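Local coordinates for phosphate ABC transporter, periplasmic phosphate-binding protein (Borrelia burgdorferi, PDB 4N13), which binds inorganic phosphate with micromolar affinity as the solute-binding lipoprotein of the PstSACB ABC-type phosphate importer, at residues Val14-Ser19 with Ile63-Arg68; Phe84-Leu89 with Lys223-Ile228; Ser23-Glu28 with Gln252-Glu257; Leu31-Ile36 with Thr240-Phe245. All blocks are in the same frame, centred on the assembly; numbering follows the deposited sequence.

Interaction 1 of 4, residues Val14-Ser19 with Ile63-Arg68; sequences VSIGGS and IAISSR. With SO4 (sulfate ion), chain D.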
loop_
_atom_site.group_PDB
_atom_site.type_symbol
_atom_site.label_atom_id
_atom_site.label_comp_id
_atom_site.label_asym_id
_atom_site.label_seq_id
_atom_site.Cartn_x
_atom_site.Cartn_y
_atom_site.Cartn_z
ATOM N N VAL A 14 -7.734 -10.799 23.436
ATOM C CA VAL A 14 -6.723 -10.596 22.425
ATOM C C VAL A 14 -6.702 -9.116 22.059
ATOM O O VAL A 14 -7.563 -8.627 21.309
ATOM C CB VAL A 14 -6.980 -11.467 21.178
ATOM C CG1 VAL A 14 -5.954 -11.163 20.070
ATOM C CG2 VAL A 14 -6.971 -12.938 21.560
ATOM N N SER A 15 -5.717 -8.406 22.598
ATOM C CA SER A 15 -5.553 -6.981 22.328
ATOM C C SER A 15 -4.631 -6.811 21.112
ATOM O O SER A 15 -3.514 -7.331 21.107
ATOM C CB SER A 15 -4.979 -6.268 23.552
ATOM O OG SER A 15 -4.996 -4.872 23.354
ATOM N N ILE A 16 -5.111 -6.092 20.095
ATOM C CA ILE A 16 -4.383 -5.896 18.851
ATOM C C ILE A 16 -4.118 -4.398 18.674
ATOM O O ILE A 16 -4.939 -3.564 19.036
ATOM C CB ILE A 16 -5.201 -6.435 17.677
ATOM C CG1 ILE A 16 -5.680 -7.858 17.967
ATOM C CG2 ILE A 16 -4.423 -6.352 16.368
ATOM C CD1 ILE A 16 -6.464 -8.495 16.841
ATOM N N GLY A 17 -2.961 -4.068 18.121
ATOM C CA GLY A 17 -2.624 -2.686 17.825
ATOM C C GLY A 17 -1.963 -2.592 16.470
ATOM O O GLY A 17 -1.547 -3.594 15.914
ATOM N N GLY A 18 -1.865 -1.388 15.923
ATOM C CA GLY A 18 -1.137 -1.215 14.690
ATOM C C GLY A 18 -1.627 -0.104 13.791
ATOM O O GLY A 18 -2.138 0.929 14.250
ATOM N N SER A 19 -1.440 -0.337 12.495
ATOM C CA SER A 19 -1.690 0.647 11.462
ATOM C C SER A 19 -3.077 1.279 11.549
ATOM O O SER A 19 -4.073 0.598 11.707
ATOM C CB SER A 19 -1.561 -0.068 10.123
ATOM O OG SER A 19 -1.869 0.814 9.062
ATOM N N ILE A 63 -1.083 -9.153 19.194
ATOM C CA ILE A 63 -0.920 -9.123 17.747
ATOM C C ILE A 63 -0.681 -7.670 17.381
ATOM O O ILE A 63 -1.358 -6.788 17.909
ATOM C CB ILE A 63 -2.189 -9.609 16.988
ATOM C CG1 ILE A 63 -2.581 -11.031 17.417
ATOM C CG2 ILE A 63 -2.000 -9.500 15.486
ATOM C CD1 ILE A 63 -3.931 -11.483 16.885
ATOM N N ALA A 64 0.229 -7.422 16.442
ATOM C CA ALA A 64 0.374 -6.105 15.822
ATOM C C ALA A 64 0.044 -6.215 14.344
ATOM O O ALA A 64 0.342 -7.223 13.708
ATOM C CB ALA A 64 1.786 -5.571 15.992
ATOM N N ILE A 65 -0.572 -5.170 13.808
ATOM C CA ILE A 65 -0.858 -5.101 12.384
ATOM C C ILE A 65 0.011 -3.999 11.789
ATOM O O ILE A 65 -0.060 -2.854 12.236
ATOM C CB ILE A 65 -2.328 -4.785 12.102
ATOM C CG1 ILE A 65 -3.232 -5.782 12.815
ATOM C CG2 ILE A 65 -2.554 -4.776 10.603
ATOM C CD1 ILE A 65 -3.084 -7.214 12.319
ATOM N N SER A 66 0.843 -4.345 10.797
ATOM C CA SER A 66 1.785 -3.387 10.235
ATOM C C SER A 66 1.622 -3.239 8.734
ATOM O O SER A 66 1.336 -4.202 8.033
ATOM C CB SER A 66 3.217 -3.831 10.540
ATOM O OG SER A 66 4.154 -2.909 10.016
ATOM N N SER A 67 1.784 -2.008 8.262
ATOM C CA SER A 67 1.829 -1.699 6.838
ATOM C C SER A 67 3.256 -1.547 6.322
ATOM O O SER A 67 3.458 -1.170 5.179
ATOM C CB SER A 67 1.040 -0.426 6.554
ATOM O OG SER A 67 1.548 0.644 7.328
ATOM N N ARG A 68 4.238 -1.824 7.170
ATOM C CA ARG A 68 5.637 -1.749 6.778
ATOM C C ARG A 68 6.363 -3.023 7.128
ATOM O O ARG A 68 5.977 -3.739 8.064
ATOM C CB ARG A 68 6.334 -0.581 7.464
ATOM C CG ARG A 68 6.526 -0.749 8.966
ATOM C CD ARG A 68 7.852 -0.151 9.416
ATOM N NE ARG A 68 7.988 -0.086 10.870
ATOM C CZ ARG A 68 8.417 -1.089 11.638
ATOM N NH1 ARG A 68 8.745 -2.258 11.120
ATOM N NH2 ARG A 68 8.520 -0.922 12.939
HETATM S S SO4 D . 0.760 3.352 9.646
HETATM O O1 SO4 D . -0.303 3.643 10.578
HETATM O O2 SO4 D . 1.073 4.620 8.953
HETATM O O3 SO4 D . 1.956 2.759 10.243
HETATM O O4 SO4 D . 0.325 2.386 8.656
#

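Interaction 2 of 4, residues Phe84-Leu89 with Lys223-Ile228; sequences FAYDAL and KRNLII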
loop_
_atom_site.group_PDB
_atom_site.type_symbol
_atom_site.label_atom_id
_atom_site.label_comp_id
_atom_site.label_asym_id
_atom_site.label_seq_id
_atom_site.Cartn_x
_atom_site.Cartn_y
_atom_site.Cartn_z
ATOM N N PHE A 84 -1.846 -10.470 5.096
ATOM C CA PHE A 84 -3.293 -10.694 4.983
ATOM C C PHE A 84 -3.996 -9.714 4.056
ATOM O O PHE A 84 -5.168 -9.875 3.827
ATOM C CB PHE A 84 -3.991 -10.699 6.354
ATOM C CG PHE A 84 -4.210 -9.336 6.928
ATOM C CD1 PHE A 84 -5.456 -8.740 6.890
ATOM C CD2 PHE A 84 -3.162 -8.635 7.501
ATOM C CE1 PHE A 84 -5.653 -7.479 7.417
ATOM C CE2 PHE A 84 -3.359 -7.372 8.013
ATOM C CZ PHE A 84 -4.597 -6.803 7.983
ATOM N N ALA A 85 -3.290 -8.713 3.537
ATOM C CA ALA A 85 -3.894 -7.747 2.628
ATOM C C ALA A 85 -2.816 -6.959 1.937
ATOM O O ALA A 85 -1.678 -6.937 2.404
ATOM C CB ALA A 85 -4.860 -6.813 3.366
ATOM N N TYR A 86 -3.195 -6.277 0.851
ATOM C CA TYR A 86 -2.275 -5.418 0.108
ATOM C C TYR A 86 -2.909 -4.070 -0.158
ATOM O O TYR A 86 -4.112 -3.988 -0.443
ATOM C CB TYR A 86 -1.891 -6.026 -1.235
ATOM C CG TYR A 86 -1.251 -7.369 -1.111
ATOM C CD1 TYR A 86 0.101 -7.495 -0.859
ATOM C CD2 TYR A 86 -2.001 -8.524 -1.250
ATOM C CE1 TYR A 86 0.690 -8.753 -0.747
ATOM C CE2 TYR A 86 -1.432 -9.761 -1.139
ATOM C CZ TYR A 86 -0.092 -9.879 -0.901
ATOM O OH TYR A 86 0.443 -11.149 -0.791
ATOM N N ASP A 87 -2.088 -3.034 -0.050
ATOM C CA ASP A 87 -2.446 -1.663 -0.373
ATOM C C ASP A 87 -1.569 -1.256 -1.538
ATOM O O ASP A 87 -0.431 -0.789 -1.366
ATOM C CB ASP A 87 -2.200 -0.792 0.862
ATOM C CG ASP A 87 -2.321 0.667 0.578
ATOM O OD1 ASP A 87 -3.015 1.007 -0.392
ATOM O OD2 ASP A 87 -1.732 1.470 1.341
ATOM N N ALA A 88 -2.095 -1.457 -2.735
ATOM C CA ALA A 88 -1.347 -1.244 -3.970
ATOM C C ALA A 88 -1.640 0.096 -4.613
ATOM O O ALA A 88 -2.760 0.603 -4.532
ATOM C CB ALA A 88 -1.643 -2.368 -4.965
ATOM N N LEU A 89 -0.637 0.642 -5.283
ATOM C CA LEU A 89 -0.795 1.880 -6.054
ATOM C C LEU A 89 -0.386 1.630 -7.485
ATOM O O LEU A 89 0.480 0.785 -7.763
ATOM C CB LEU A 89 0.036 3.020 -5.471
ATOM C CG LEU A 89 -0.393 3.382 -4.053
ATOM C CD1 LEU A 89 0.456 2.626 -3.017
ATOM C CD2 LEU A 89 -0.363 4.873 -3.880
ATOM N N LYS A 223 3.337 -1.710 -3.807
ATOM C CA LYS A 223 2.310 -1.975 -2.814
ATOM C C LYS A 223 2.923 -2.103 -1.450
ATOM O O LYS A 223 4.077 -2.495 -1.321
ATOM C CB LYS A 223 1.507 -3.245 -3.130
ATOM C CG LYS A 223 2.209 -4.579 -2.851
ATOM C CD LYS A 223 3.156 -5.006 -3.930
ATOM C CE LYS A 223 3.688 -6.427 -3.700
ATOM N NZ LYS A 223 4.598 -6.470 -2.507
ATOM N N ARG A 224 2.134 -1.769 -0.436
ATOM C CA ARG A 224 2.439 -2.134 0.934
ATOM C C ARG A 224 1.783 -3.466 1.234
ATOM O O ARG A 224 0.639 -3.719 0.859
ATOM C CB ARG A 224 1.912 -1.081 1.893
ATOM C CG ARG A 224 2.559 0.285 1.738
ATOM C CD ARG A 224 2.477 0.988 3.050
ATOM N NE ARG A 224 2.936 2.373 3.090
ATOM C CZ ARG A 224 4.157 2.772 3.448
ATOM N NH1 ARG A 224 5.120 1.895 3.703
ATOM N NH2 ARG A 224 4.421 4.061 3.542
ATOM N N ASN A 225 2.525 -4.315 1.918
ATOM C CA ASN A 225 2.025 -5.602 2.380
ATOM C C ASN A 225 1.524 -5.438 3.812
ATOM O O ASN A 225 2.293 -5.068 4.705
ATOM C CB ASN A 225 3.157 -6.640 2.345
ATOM C CG ASN A 225 3.577 -7.045 0.932
ATOM O OD1 ASN A 225 3.083 -6.536 -0.048
ATOM N ND2 ASN A 225 4.501 -8.000 0.845
ATOM N N LEU A 226 0.233 -5.641 4.039
ATOM C CA LEU A 226 -0.332 -5.527 5.384
ATOM C C LEU A 226 -0.152 -6.864 6.080
ATOM O O LEU A 226 -0.602 -7.898 5.574
ATOM C CB LEU A 226 -1.803 -5.129 5.326
ATOM C CG LEU A 226 -2.071 -3.614 5.323
ATOM C CD1 LEU A 226 -1.848 -3.016 6.708
ATOM C CD2 LEU A 226 -1.185 -2.889 4.339
ATOM N N ILE A 227 0.519 -6.835 7.224
ATOM C CA ILE A 227 0.995 -8.056 7.873
ATOM C C ILE A 227 0.496 -8.149 9.303
ATOM O O ILE A 227 0.348 -7.154 10.026
ATOM C CB ILE A 227 2.549 -8.185 7.847
ATOM C CG1 ILE A 227 3.233 -6.977 8.476
ATOM C CG2 ILE A 227 3.033 -8.421 6.432
ATOM C CD1 ILE A 227 4.727 -7.164 8.628
ATOM N N ILE A 228 0.234 -9.392 9.698
ATOM C CA ILE A 228 -0.092 -9.786 11.054
ATOM C C ILE A 228 1.218 -10.201 11.704
ATOM O O ILE A 228 1.908 -11.093 11.204
ATOM C CB ILE A 228 -1.028 -11.011 11.034
ATOM C CG1 ILE A 228 -2.351 -10.658 10.359
ATOM C CG2 ILE A 228 -1.253 -11.558 12.442
ATOM C CD1 ILE A 228 -3.133 -11.868 9.902
#

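Interaction 3 of 4, residues Ser23-Glu28 with Gln252-Glu257; sequences SPILDE and QDIVEE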
loop_
_atom_site.group_PDB
_atom_site.type_symbol
_atom_site.label_atom_id
_atom_site.label_comp_id
_atom_site.label_asym_id
_atom_site.label_seq_id
_atom_site.Cartn_x
_atom_site.Cartn_y
_atom_site.Cartn_z
ATOM N N SER A 23 -8.105 0.153 10.392
ATOM C CA SER A 23 -9.055 0.132 11.498
ATOM C C SER A 23 -10.445 -0.436 11.163
ATOM O O SER A 23 -10.924 -1.293 11.876
ATOM C CB SER A 23 -9.186 1.509 12.132
ATOM O OG SER A 23 -7.969 1.883 12.742
ATOM N N PRO A 24 -11.124 0.066 10.118
ATOM C CA PRO A 24 -12.481 -0.479 9.928
ATOM C C PRO A 24 -12.491 -1.935 9.447
ATOM O O PRO A 24 -13.485 -2.618 9.661
ATOM C CB PRO A 24 -13.120 0.492 8.931
ATOM C CG PRO A 24 -11.982 1.141 8.239
ATOM C CD PRO A 24 -10.863 1.215 9.231
ATOM N N ILE A 25 -11.415 -2.405 8.832
ATOM C CA ILE A 25 -11.284 -3.821 8.499
ATOM C C ILE A 25 -11.146 -4.635 9.764
ATOM O O ILE A 25 -11.867 -5.615 9.957
ATOM C CB ILE A 25 -10.074 -4.059 7.596
ATOM C CG1 ILE A 25 -10.368 -3.429 6.224
ATOM C CG2 ILE A 25 -9.779 -5.556 7.449
ATOM C CD1 ILE A 25 -9.177 -3.317 5.308
ATOM N N LEU A 26 -10.215 -4.256 10.636
ATOM C CA LEU A 26 -10.050 -4.997 11.886
ATOM C C LEU A 26 -11.339 -4.951 12.708
ATOM O O LEU A 26 -11.747 -5.947 13.298
ATOM C CB LEU A 26 -8.858 -4.475 12.691
ATOM C CG LEU A 26 -7.546 -5.229 12.459
ATOM C CD1 LEU A 26 -7.570 -6.611 13.111
ATOM C CD2 LEU A 26 -7.188 -5.331 10.970
ATOM N N ASP A 27 -11.996 -3.795 12.746
ATOM C CA ASP A 27 -13.220 -3.661 13.535
ATOM C C ASP A 27 -14.312 -4.579 13.020
ATOM O O ASP A 27 -15.000 -5.241 13.810
ATOM C CB ASP A 27 -13.720 -2.217 13.549
ATOM C CG ASP A 27 -12.813 -1.282 14.352
ATOM O OD1 ASP A 27 -11.925 -1.783 15.073
ATOM O OD2 ASP A 27 -12.978 -0.049 14.256
ATOM N N GLU A 28 -14.470 -4.634 11.699
ATOM C CA GLU A 28 -15.476 -5.541 11.156
ATOM C C GLU A 28 -15.089 -6.999 11.397
ATOM O O GLU A 28 -15.941 -7.847 11.675
ATOM C CB GLU A 28 -15.721 -5.278 9.675
ATOM C CG GLU A 28 -16.799 -6.184 9.105
ATOM C CD GLU A 28 -17.232 -5.844 7.711
ATOM O OE1 GLU A 28 -16.840 -4.776 7.194
ATOM O OE2 GLU A 28 -17.981 -6.660 7.139
ATOM N N GLN A 252 -11.113 -12.314 4.205
ATOM C CA GLN A 252 -10.596 -11.720 2.989
ATOM C C GLN A 252 -11.693 -10.986 2.227
ATOM O O GLN A 252 -11.431 -9.983 1.564
ATOM C CB GLN A 252 -9.891 -12.787 2.157
ATOM C CG GLN A 252 -8.679 -13.282 2.896
ATOM C CD GLN A 252 -7.651 -12.162 3.028
ATOM O OE1 GLN A 252 -7.262 -11.556 2.030
ATOM N NE2 GLN A 252 -7.223 -11.871 4.250
ATOM N N ASP A 253 -12.932 -11.459 2.338
ATOM C CA ASP A 253 -14.048 -10.700 1.764
ATOM C C ASP A 253 -14.160 -9.335 2.448
ATOM O O ASP A 253 -14.431 -8.336 1.790
ATOM C CB ASP A 253 -15.368 -11.445 1.913
ATOM C CG ASP A 253 -15.484 -12.661 0.987
ATOM O OD1 ASP A 253 -14.676 -12.798 0.052
ATOM O OD2 ASP A 253 -16.407 -13.483 1.193
ATOM N N ILE A 254 -13.969 -9.297 3.773
ATOM C CA ILE A 254 -14.002 -8.029 4.488
ATOM C C ILE A 254 -12.917 -7.087 3.961
ATOM O O ILE A 254 -13.175 -5.912 3.725
ATOM C CB ILE A 254 -13.836 -8.251 5.989
ATOM C CG1 ILE A 254 -15.028 -9.035 6.543
ATOM C CG2 ILE A 254 -13.678 -6.917 6.715
ATOM C CD1 ILE A 254 -14.801 -9.630 7.917
ATOM N N VAL A 255 -11.702 -7.607 3.785
ATOM C CA VAL A 255 -10.592 -6.811 3.248
ATOM C C VAL A 255 -10.997 -6.162 1.925
ATOM O O VAL A 255 -10.799 -4.970 1.709
ATOM C CB VAL A 255 -9.353 -7.714 3.019
ATOM C CG1 VAL A 255 -8.282 -7.031 2.211
ATOM C CG2 VAL A 255 -8.765 -8.158 4.365
ATOM N N GLU A 256 -11.577 -6.949 1.031
ATOM C CA GLU A 256 -11.911 -6.426 -0.297
ATOM C C GLU A 256 -13.139 -5.522 -0.292
ATOM O O GLU A 256 -13.184 -4.547 -1.044
ATOM C CB GLU A 256 -12.025 -7.581 -1.298
ATOM C CG GLU A 256 -10.681 -8.303 -1.394
ATOM C CD GLU A 256 -10.474 -9.069 -2.668
ATOM O OE1 GLU A 256 -11.475 -9.415 -3.333
ATOM O OE2 GLU A 256 -9.298 -9.348 -3.008
ATOM N N GLU A 257 -14.104 -5.806 0.570
ATOM C CA GLU A 257 -15.266 -4.930 0.707
ATOM C C GLU A 257 -14.869 -3.549 1.207
ATOM O O GLU A 257 -15.593 -2.582 1.012
ATOM C CB GLU A 257 -16.272 -5.548 1.680
ATOM C CG GLU A 257 -16.959 -6.766 1.115
ATOM C CD GLU A 257 -17.507 -7.745 2.161
ATOM O OE1 GLU A 257 -17.668 -7.398 3.355
ATOM O OE2 GLU A 257 -17.792 -8.902 1.770
HETATM O O HOH W 1 -18.828 -5.441 4.941
#

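Interaction 4 of 4, residues Leu31-Ile36 with Thr240-Phe245; sequences LRYDKI and TQFIDF. Unlike the reference sequence in segment 31-36: D34 (reference Asn).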
loop_
_atom_site.group_PDB
_atom_site.type_symbol
_atom_site.label_atom_id
_atom_site.label_comp_id
_atom_site.label_asym_id
_atom_site.label_seq_id
_atom_site.Cartn_x
_atom_site.Cartn_y
_atom_site.Cartn_z
ATOM N N LEU A 31 -16.072 -7.900 14.912
ATOM C CA LEU A 31 -17.496 -8.098 15.138
ATOM C C LEU A 31 -18.018 -9.338 14.425
ATOM O O LEU A 31 -18.870 -10.044 14.956
ATOM C CB LEU A 31 -18.282 -6.844 14.762
ATOM C CG LEU A 31 -18.097 -5.712 15.796
ATOM C CD1 LEU A 31 -18.517 -4.369 15.256
ATOM C CD2 LEU A 31 -18.838 -6.011 17.088
ATOM N N ARG A 32 -17.473 -9.651 13.258
ATOM C CA ARG A 32 -17.903 -10.862 12.575
ATOM C C ARG A 32 -17.334 -12.121 13.206
ATOM O O ARG A 32 -18.029 -13.141 13.277
ATOM C CB ARG A 32 -17.610 -10.741 11.094
ATOM C CG ARG A 32 -18.514 -9.649 10.518
ATOM C CD ARG A 32 -18.490 -9.550 9.038
ATOM N NE ARG A 32 -19.111 -10.702 8.419
ATOM C CZ ARG A 32 -19.147 -10.879 7.111
ATOM N NH1 ARG A 32 -18.584 -9.977 6.317
ATOM N NH2 ARG A 32 -19.731 -11.947 6.607
ATOM N N TYR A 33 -16.101 -12.063 13.704
ATOM C CA TYR A 33 -15.557 -13.230 14.399
ATOM C C TYR A 33 -16.371 -13.514 15.668
ATOM O O TYR A 33 -16.544 -14.681 16.057
ATOM C CB TYR A 33 -14.046 -13.084 14.693
ATOM C CG TYR A 33 -13.507 -14.334 15.360
ATOM C CD1 TYR A 33 -13.515 -15.544 14.684
ATOM C CD2 TYR A 33 -13.063 -14.312 16.679
ATOM C CE1 TYR A 33 -13.091 -16.721 15.296
ATOM C CE2 TYR A 33 -12.630 -15.463 17.301
ATOM C CZ TYR A 33 -12.660 -16.672 16.605
ATOM O OH TYR A 33 -12.260 -17.823 17.234
ATOM N N ASP A 34 -16.907 -12.473 16.297
ATOM C CA ASP A 34 -17.714 -12.646 17.490
ATOM C C ASP A 34 -18.963 -13.494 17.219
ATOM O O ASP A 34 -19.458 -14.134 18.142
ATOM C CB ASP A 34 -18.089 -11.294 18.103
ATOM C CG ASP A 34 -18.924 -11.453 19.338
ATOM O OD1 ASP A 34 -18.368 -11.853 20.382
ATOM O OD2 ASP A 34 -20.145 -11.205 19.254
ATOM N N LYS A 35 -19.454 -13.513 15.972
ATOM C CA LYS A 35 -20.585 -14.373 15.610
ATOM C C LYS A 35 -20.204 -15.844 15.669
ATOM O O LYS A 35 -21.066 -16.694 15.874
ATOM C CB LYS A 35 -21.097 -14.044 14.200
ATOM C CG LYS A 35 -21.552 -12.615 13.995
ATOM C CD LYS A 35 -22.756 -12.278 14.834
ATOM C CE LYS A 35 -23.953 -13.122 14.448
ATOM N NZ LYS A 35 -25.167 -12.625 15.142
ATOM N N ILE A 36 -18.925 -16.147 15.437
ATOM C CA ILE A 36 -18.409 -17.512 15.476
ATOM C C ILE A 36 -17.983 -17.930 16.883
ATOM O O ILE A 36 -18.280 -19.031 17.334
ATOM C CB ILE A 36 -17.205 -17.625 14.519
ATOM C CG1 ILE A 36 -17.689 -17.440 13.079
ATOM C CG2 ILE A 36 -16.486 -18.958 14.702
ATOM C CD1 ILE A 36 -16.580 -17.280 12.044
ATOM N N THR A 240 -4.288 -17.698 17.698
ATOM C CA THR A 240 -4.320 -18.530 16.499
ATOM C C THR A 240 -5.700 -18.525 15.855
ATOM O O THR A 240 -5.829 -18.418 14.639
ATOM C CB THR A 240 -3.928 -19.948 16.877
ATOM O OG1 THR A 240 -2.628 -19.892 17.448
ATOM C CG2 THR A 240 -3.928 -20.875 15.679
ATOM N N GLN A 241 -6.741 -18.627 16.660
ATOM C CA GLN A 241 -8.092 -18.611 16.125
ATOM C C GLN A 241 -8.411 -17.311 15.394
ATOM O O GLN A 241 -8.988 -17.322 14.322
ATOM C CB GLN A 241 -9.101 -18.781 17.249
ATOM C CG GLN A 241 -9.152 -20.187 17.857
ATOM C CD GLN A 241 -10.070 -20.243 19.066
ATOM O OE1 GLN A 241 -10.058 -19.348 19.907
ATOM N NE2 GLN A 241 -10.862 -21.286 19.158
ATOM N N PHE A 242 -8.083 -16.183 15.990
ATOM C CA PHE A 242 -8.421 -14.924 15.341
ATOM C C PHE A 242 -7.626 -14.739 14.046
ATOM O O PHE A 242 -8.169 -14.291 13.052
ATOM C CB PHE A 242 -8.247 -13.708 16.266
ATOM C CG PHE A 242 -8.774 -12.447 15.657
ATOM C CD1 PHE A 242 -10.138 -12.295 15.495
ATOM C CD2 PHE A 242 -7.939 -11.449 15.181
ATOM C CE1 PHE A 242 -10.657 -11.186 14.903
ATOM C CE2 PHE A 242 -8.466 -10.312 14.595
ATOM C CZ PHE A 242 -9.828 -10.190 14.467
ATOM N N ILE A 243 -6.340 -15.073 14.060
ATOM C CA ILE A 243 -5.523 -14.978 12.858
ATOM C C ILE A 243 -6.072 -15.885 11.758
ATOM O O ILE A 243 -6.126 -15.490 10.585
ATOM C CB ILE A 243 -4.050 -15.287 13.180
ATOM C CG1 ILE A 243 -3.521 -14.204 14.119
ATOM C CG2 ILE A 243 -3.248 -15.437 11.891
ATOM C CD1 ILE A 243 -2.115 -14.424 14.609
ATOM N N ASP A 244 -6.503 -17.080 12.137
ATOM C CA ASP A 244 -7.122 -17.998 11.186
ATOM C C ASP A 244 -8.379 -17.386 10.569
ATOM O O ASP A 244 -8.635 -17.542 9.372
ATOM C CB ASP A 244 -7.451 -19.309 11.885
ATOM C CG ASP A 244 -8.168 -20.280 10.991
ATOM O OD1 ASP A 244 -7.540 -20.789 10.046
ATOM O OD2 ASP A 244 -9.367 -20.521 11.230
ATOM N N PHE A 245 -9.140 -16.619 11.342
ATOM C CA PHE A 245 -10.293 -15.916 10.782
ATOM C C PHE A 245 -9.865 -14.801 9.825
ATOM O O PHE A 245 -10.448 -14.624 8.754
ATOM C CB PHE A 245 -11.186 -15.354 11.891
ATOM C CG PHE A 245 -12.365 -14.587 11.356
ATOM C CD1 PHE A 245 -13.478 -15.257 10.853
ATOM C CD2 PHE A 245 -12.353 -13.208 11.311
ATOM C CE1 PHE A 245 -14.550 -14.559 10.338
ATOM C CE2 PHE A 245 -13.428 -12.513 10.787
ATOM C CZ PHE A 245 -14.528 -13.193 10.304
#

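Interaction 1 of 4, residues Val14-Ser19 with Ile63-Arg68
I16, G17 and G18 pair in parallel register with I63, A64 and I65, joining two strands of the mixed sheet in this class II periplasmic binding protein. The backbone ladder runs G17 N to I63 O, I65 N to G17 O (2.8 Å) and S19 N to I65 O. I16 shows how the apolar face is filled. Its CB sits 3.9 Å from I63 O. I16 CG1, beside the backbone N (chi1 -50°), lies 4.0 Å from I63 CB, while CG2, anti to that N, meets I65 CG1 at 3.8 Å. At the tip, I16 CD1 touches I63 CD1 at 3.9 Å, the two isoleucines lying side by side. Such branched residues suit extended backbone and pack against helix 237-246, I16 on F242 and I63 on V239 and I243. V14 CG1 extends this row against I63 CD1. G18 adopts backbone angles (phi 149°, psi -149°) that suit glycine, and its bare CA approaches I65 O to 3.1 Å. Just beyond both strands, small hydroxyls replace the hydrocarbons: S19, a phosphate ligand by similarity, binds a sulfate that probably came from the crystallisation liquor and is consistent with the phosphate position. S49 OG and T20 N also hydrogen-bond the sulfate. S67 OG, in one of two deposited copies, lies doubtfully close to sulfate O4. S19 OG donates to that same oxygen at 2.7 Å.

Interaction 2 of 4, residues Phe84-Leu89 with Lys223-Ile228
A85 with L226 and D87 with R224 are antiparallel hydrogen-bonded pairs, their strands running at 168°, and Y86 with N225 and A88 with K223 are the non-hydrogen-bonded pairs. At one end F84 and A85 both face L226, a classic beta bulge: L226 O takes a straight bond from F84 N (2.9 Å, 172° at the hydrogen) and a weak one from A85 N. The F84 ring crosses I228 at about a right angle, CD2 3.6 Å from I228 CG1, and A85 CB lies over one ring face toward its rim. The long strand 80-93 also pairs with 183-188, so this ladder near the centre of the molecule is consistent with the hinge between the lobes. A85, D87, R224 and L226 share one face of the sheet; on the face of Y86, A88, K223 and N225, N225 OD1 comes to the edge of the Y86 ring, 3.2 Å from CD1, where the ring's C-H groups suit an oxygen. K223, bent at chi2 and chi4, donates from NZ to that same OD1 at 2.9 Å. R224 sends its guanidinium away to S142 and D145 of helix 138-151.

Interaction 3 of 4, residues Ser23-Glu28 with Gln252-Glu257
The carboxylate of E28 has I254 over one face, with CG2 3.8 Å from E28 CD and CG1 3.8 Å from OE2; the E257 carboxylate lies nearby, its plane turned by 36°. Beyond the oxygens sits a water. This is the outer side of a helix pair: helix 23-36, which follows the probable phosphate-binding loop, packs against helix 249-257 near the C-terminus, the segment axes 9.5 Å apart and inclined at 147°. E28 reaches across because CG is anti to the backbone N (chi1 -178°) and the chain beyond is extended, so its methylenes lie on the I254 methyls while its charge stays at the partly exposed margin. A glutamate suits this place, combining a hydrocarbon stem with a polar end that a water can reach. One turn earlier I25 fills the buried side. Its CG2 comes 4.2 Å from I254 CG2 and equally far from V255 CG2, so the side chains touch methyl to methyl. F260 also touches both I25 and V255. The two acids would repel, since E28 OE2 and E257 OE1 are 3.9 Å apart. R32 lies beside both, a long, weak ion pair with E28, and probably eases the repulsion. The water probably helps, donating one hydrogen to E28 OE2 at 2.7 Å and the other to E257 OE1 at 2.8 Å.

Interaction 4 of 4, residues Leu31-Ile36 with Thr240-Phe245
Y33 meets F242 and F245 in an aromatic cluster where helix 23-36 crosses helix 237-246 at 117°, the segment axes 10.8 Å apart. The ring contacts are of two sorts. F242 turns its edge to the face of Y33 in an offset edge-to-face pair, centroids 5.7 Å apart and planes at 75°, with F242 CD1 3.7 Å from Y33 CD2. The Y33 and F245 side chains run alongside one another, pointing opposite ways. Here Y33 CB makes a CH-pi contact over one face of the F245 ring, 4.0 Å from its centroid, and Y33 CD1 packs on F245 CB at 3.6 Å. Aliphatic groups also touch the F245 ring: I36 CD1 lies 3.8 Å from CE1, and R32 CB rests 4.0 Å from CZ. Each of the three aromatic side chains has CG anti to its backbone N, beside the carbonyl carbon. Polar groups play a small part. Y33 OH lies 3.3 Å from Q241 CB and hydrogen-bonds N37 ND2, outside these two segments. With no hydrogen bond crossing between the segments, cohesion here comes mainly from apolar burial and ring contacts, and tyrosine suits its place by adding a hydroxyl that N37 satisfies.

In the fold
All four contacts gather around one lobe and its boundary. Interactions 1 and 2 share a sheet, strand 63-66 pairing with strand 223-230 through a probable hydrogen bond from I227 N to S66 O (2.9 Å). Interaction 1 holds the sulfate, and interaction 2 lies close by, the side chain of L226 about 4 Å from that of T21, a phosphate ligand by similarity. Interaction 3 meets interaction 2 where Q252 NE2 probably bonds F84 O at 2.9 Å. Interaction 4 lies away from the site, yet F242 CE2 packs 3.5 Å from I16 CD1 of interaction 1. Interactions 3 and 4 share helix 23-36, their centres about 12 Å apart.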